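Local coordinates for protein flavodoxin-like domain (Synechococcus elongatus PCC 6301, PDB 3HLY) that is of unknown detailed function but, as a flavodoxin-like domain, probably binds a flavin mononucleotide cofactor for electron transfer, at residues Q19-G22 and R23-K27; E33-L37 and R38-P42. All blocks are in the same frame, centred on the assembly; numbering follows the deposited sequence.

Interaction 1 of 2, residues Q19-G22 and R23-K27; sequences QAIG and RGLVK
Arg23 leans back along the preceding turn of helix 14-27 and lays its side chain beside Gln19 and Ala20. Its chain bends at chi3 (-48°), which brings the guanidinium edge-on against the backbone of Ala20: NH2 lies 3.4 Å from Ala20 CA and 3.7 Å from Ala20 CB. Ala20 N sits in the guanidinium plane, at its edge. Nearer the backbone, Arg23 CB rests against Gln19 O at 3.5 Å.

The apolar contact lies on another side of the helix, where Ile21 and Leu25 run side by side and point the same way. Ile21 CG2, turned anti to its own backbone nitrogen, meets Leu25 CD1 at 4.1 Å. Leu25 continues this packing onto Val3 and Ile5 of strand 3-7 and onto Leu138 of helix 125-144, while Ala20 and Ile21 both touch Cys131 of that helix.

Backbone bonds join the same four-residue steps: Arg23 N donates to Gln19 O (2.8 Å), Gly24 N to Ala20 O (3.2 Å), Leu25 N to Ile21 O, and Val26 N to Gly22 O. Both methyls of Val26 also pack against the Gly22 carbonyl, CG2 reaching Gly22 O at 3.5 Å.

This is the regular i to i+4 pattern of an amphipathic alpha-helix, with apolar residues toward the sheet and helix 125-144 and Arg23 on the exposed side. The helix is the connector of the beta-alpha-beta unit that leads from strand 3-7 to strand 32-36 in the flavodoxin-like fold.

Interaction 2 of 2, residues E33-L37 and R38-P42; sequences EMVDL and RAVDP
The Asp36 carboxylate receives the backbone N-H of Arg38 on one face: Arg38 N bonds to OD1 of Asp36 at 3.2 Å, from a position 64° out of the carboxylate plane. Arg38 CB packs near the same oxygen, 3.5 Å from Asp36 OD1. The Arg38 guanidinium is turned 81° against the carboxylate, and its chain runs extended from CG to NE and away from the turn. The polar ends meet instead through Ser9, whose OG bonds to Asp36 OD2 and whose carbonyl accepts from Arg38 NE.

Backbone bonds fold the chain just after edge strand 32-36 of the flavodoxin-like sheet, on the way to helix 42-51. Asp36 O accepts twice: Val40 N approaches almost straight in line with the carbonyl at 2.8 Å, whereas Ala39 N, at 3.1 Å from Asp36 O, comes from above the carbonyl plane. A water donates to both Leu37 O and Val40 O, linking these carbonyls.

Val35 and Val40 add an apolar contact, crossing at about a right angle. Their approach through Val35 CG1 is tight and its exact closeness doubtful; their CG2 methyls, Val35 CG2 and Val40 CG2, lie 4.1 Å apart.

With an alanine at Asp36, Arg38 N and Ser9 OG would probably lose their carboxylate partner, and the start of the turn would be less firmly set.

Asp36 thus forms an Asx turn, overlapped by the i+3 bond from Ala39 N and the i+4 bond from Val40 N. Its carboxylate is bonded to a backbone N-H and a hydroxyl, both neutral; the opposite charge of Arg38, not in contact, may add a weak attraction.

How the interactions relate
From the N terminus, the chain leaves strand 3-7 and enters helix 14-27, where interaction 1 joins successive turns without closing any loop. It then passes to strand 32-36, and interaction 2 closes the tight turn just after that strand before helix 42-51 begins. The two contacts are in series; neither nests in nor crosses the other. The centres of interaction 1 and interaction 2 lie about 18 Å apart, and the two do not touch. Strand 3-7 is the common neighbour: Ile5 is touched by Leu25 from the helix and by Met34, a selenomethionine, from the edge strand 32-36. Together they mark the connecting helix and the exit of the first beta-alpha-beta unit.

Interaction 1 of 2, residues Q19-G22 and R23-K27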
loop_
_atom_site.group_PDB
_atom_site.type_symbol
_atom_site.label_atom_id
_atom_site.label_comp_id
_atom_site.label_asym_id
_atom_site.label_seq_id
_atom_site.Cartn_x
_atom_site.Cartn_y
_atom_site.Cartn_z
ATOM N N GLN A 19 -7.043 -2.663 6.126
ATOM C CA GLN A 19 -7.122 -2.836 7.579
ATOM C C GLN A 19 -6.532 -4.180 8.013
ATOM O O GLN A 19 -5.886 -4.278 9.053
ATOM C CB GLN A 19 -8.578 -2.763 8.047
ATOM C CG GLN A 19 -9.090 -1.366 8.298
ATOM C CD GLN A 19 -10.594 -1.337 8.506
ATOM O OE1 GLN A 19 -11.208 -2.349 8.867
ATOM N NE2 GLN A 19 -11.196 -0.176 8.282
ATOM N N ALA A 20 -6.792 -5.216 7.217
ATOM C CA ALA A 20 -6.290 -6.556 7.477
ATOM C C ALA A 20 -4.750 -6.536 7.417
ATOM O O ALA A 20 -4.087 -7.127 8.261
ATOM C CB ALA A 20 -6.841 -7.521 6.442
ATOM N N ILE A 21 -4.185 -5.870 6.422
ATOM C CA ILE A 21 -2.721 -5.779 6.318
ATOM C C ILE A 21 -2.220 -4.969 7.508
ATOM O O ILE A 21 -1.201 -5.318 8.120
ATOM C CB ILE A 21 -2.289 -5.067 5.011
ATOM C CG1 ILE A 21 -2.649 -5.921 3.798
ATOM C CG2 ILE A 21 -0.771 -4.851 4.973
ATOM C CD1 ILE A 21 -2.661 -5.103 2.463
ATOM N N GLY A 22 -2.937 -3.889 7.830
ATOM C CA GLY A 22 -2.551 -3.041 8.950
ATOM C C GLY A 22 -2.547 -3.813 10.272
ATOM O O GLY A 22 -1.662 -3.640 11.104
ATOM N N ARG A 23 -3.537 -4.681 10.466
ATOM C CA ARG A 23 -3.618 -5.487 11.693
ATOM C C ARG A 23 -2.383 -6.385 11.821
ATOM O O ARG A 23 -1.801 -6.528 12.899
ATOM C CB ARG A 23 -4.876 -6.378 11.660
ATOM C CG ARG A 23 -5.892 -6.105 12.733
ATOM C CD ARG A 23 -7.155 -6.933 12.491
ATOM N NE ARG A 23 -7.591 -6.811 11.102
ATOM C CZ ARG A 23 -8.767 -7.212 10.632
ATOM N NH1 ARG A 23 -9.661 -7.770 11.440
ATOM N NH2 ARG A 23 -9.044 -7.063 9.345
ATOM N N GLY A 24 -2.003 -7.015 10.716
ATOM C CA GLY A 24 -0.853 -7.893 10.736
ATOM C C GLY A 24 0.386 -7.104 11.107
ATOM O O GLY A 24 1.204 -7.553 11.900
ATOM N N LEU A 25 0.498 -5.911 10.530
ATOM C CA LEU A 25 1.618 -5.024 10.763
ATOM C C LEU A 25 1.783 -4.487 12.176
ATOM O O LEU A 25 2.909 -4.423 12.665
ATOM C CB LEU A 25 1.542 -3.845 9.801
ATOM C CG LEU A 25 2.225 -4.076 8.468
ATOM C CD1 LEU A 25 1.890 -2.934 7.514
ATOM C CD2 LEU A 25 3.739 -4.197 8.710
ATOM N N VAL A 26 0.695 -4.068 12.827
ATOM C CA VAL A 26 0.822 -3.520 14.181
ATOM C C VAL A 26 1.139 -4.582 15.225
ATOM O O VAL A 26 1.814 -4.295 16.196
ATOM C CB VAL A 26 -0.449 -2.718 14.640
ATOM C CG1 VAL A 26 -0.616 -1.494 13.785
ATOM C CG2 VAL A 26 -1.683 -3.600 14.585
ATOM N N LYS A 27 0.663 -5.809 15.023
ATOM C CA LYS A 27 0.952 -6.893 15.965
ATOM C C LYS A 27 2.460 -7.093 16.121
ATOM O O LYS A 27 2.933 -7.504 17.184
ATOM C CB LYS A 27 0.334 -8.218 15.495
ATOM C CG LYS A 27 -1.182 -8.281 15.572
ATOM C CD LYS A 27 -1.675 -9.680 15.245
ATOM C CE LYS A 27 -3.188 -9.715 15.135
ATOM N NZ LYS A 27 -3.839 -9.164 16.356
#

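Interaction 2 of 2, residues E33-L37 and R38-P42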
loop_
_atom_site.group_PDB
_atom_site.type_symbol
_atom_site.label_atom_id
_atom_site.label_comp_id
_atom_site.label_asym_id
_atom_site.label_seq_id
_atom_site.Cartn_x
_atom_site.Cartn_y
_atom_site.Cartn_z
ATOM N N GLU A 33 0.999 4.065 9.397
ATOM C CA GLU A 33 0.380 5.344 9.103
ATOM C C GLU A 33 -0.554 5.187 7.912
ATOM O O GLU A 33 -0.125 4.898 6.798
ATOM C CB GLU A 33 1.461 6.399 8.839
ATOM C CG GLU A 33 0.935 7.802 8.623
ATOM C CD GLU A 33 1.992 8.859 8.901
ATOM O OE1 GLU A 33 3.112 8.758 8.353
ATOM O OE2 GLU A 33 1.698 9.799 9.670
HETATM N N MSE A 34 -1.845 5.360 8.173
HETATM C CA MSE A 34 -2.871 5.220 7.151
HETATM C C MSE A 34 -3.220 6.575 6.554
HETATM O O MSE A 34 -3.322 7.572 7.259
HETATM C CB MSE A 34 -4.114 4.595 7.760
HETATM C CG MSE A 34 -3.776 3.523 8.760
HETATM SE SE MSE A 34 -4.934 2.022 8.568
HETATM C CE MSE A 34 -4.148 1.242 6.991
ATOM N N VAL A 35 -3.421 6.580 5.248
ATOM C CA VAL A 35 -3.739 7.789 4.516
ATOM C C VAL A 35 -4.817 7.487 3.488
ATOM O O VAL A 35 -4.823 6.413 2.893
ATOM C CB VAL A 35 -2.459 8.323 3.823
ATOM C CG1 VAL A 35 -2.814 9.246 2.675
ATOM C CG2 VAL A 35 -1.590 9.048 4.843
ATOM N N ASP A 36 -5.745 8.426 3.314
ATOM C CA ASP A 36 -6.823 8.288 2.346
ATOM C C ASP A 36 -6.383 9.162 1.179
ATOM O O ASP A 36 -6.313 10.383 1.308
ATOM C CB ASP A 36 -8.137 8.817 2.924
ATOM C CG ASP A 36 -9.314 8.661 1.969
ATOM O OD1 ASP A 36 -9.147 8.088 0.868
ATOM O OD2 ASP A 36 -10.425 9.115 2.333
ATOM N N LEU A 37 -6.082 8.532 0.048
ATOM C CA LEU A 37 -5.614 9.254 -1.128
ATOM C C LEU A 37 -6.639 10.267 -1.666
ATOM O O LEU A 37 -6.269 11.293 -2.244
ATOM C CB LEU A 37 -5.215 8.239 -2.197
ATOM C CG LEU A 37 -4.213 7.191 -1.662
ATOM C CD1 LEU A 37 -3.881 6.184 -2.741
ATOM C CD2 LEU A 37 -2.942 7.879 -1.167
ATOM N N ARG A 38 -7.921 9.977 -1.461
ATOM C CA ARG A 38 -8.995 10.854 -1.906
ATOM C C ARG A 38 -8.986 12.194 -1.190
ATOM O O ARG A 38 -9.531 13.165 -1.708
ATOM C CB ARG A 38 -10.368 10.245 -1.635
ATOM C CG ARG A 38 -10.755 8.991 -2.363
ATOM C CD ARG A 38 -12.170 8.652 -1.929
ATOM N NE ARG A 38 -12.624 7.344 -2.380
ATOM C CZ ARG A 38 -13.112 7.097 -3.588
ATOM N NH1 ARG A 38 -13.212 8.074 -4.484
ATOM N NH2 ARG A 38 -13.512 5.868 -3.892
ATOM N N ALA A 39 -8.385 12.259 -0.006
ATOM C CA ALA A 39 -8.413 13.507 0.748
ATOM C C ALA A 39 -7.167 13.965 1.503
ATOM O O ALA A 39 -7.162 15.064 2.055
ATOM C CB ALA A 39 -9.587 13.458 1.715
ATOM N N VAL A 40 -6.117 13.156 1.542
ATOM C CA VAL A 40 -4.921 13.543 2.289
ATOM C C VAL A 40 -4.192 14.758 1.726
ATOM O O VAL A 40 -4.224 15.010 0.526
ATOM C CB VAL A 40 -3.911 12.371 2.376
ATOM C CG1 VAL A 40 -3.326 12.083 1.005
ATOM C CG2 VAL A 40 -2.810 12.707 3.359
ATOM N N ASP A 41 -3.527 15.501 2.607
ATOM C CA ASP A 41 -2.772 16.684 2.210
ATOM C C ASP A 41 -1.429 16.263 1.613
ATOM O O ASP A 41 -0.652 15.557 2.250
ATOM C CB ASP A 41 -2.549 17.595 3.418
ATOM N N PRO A 42 -1.136 16.711 0.380
ATOM C CA PRO A 42 0.104 16.392 -0.336
ATOM C C PRO A 42 1.413 16.659 0.409
ATOM O O PRO A 42 2.348 15.862 0.337
ATOM C CB PRO A 42 -0.014 17.231 -1.612
ATOM C CG PRO A 42 -1.495 17.272 -1.842
ATOM C CD PRO A 42 -2.013 17.555 -0.452
HETATM O O HOH W 1 -6.206 13.966 -1.590
#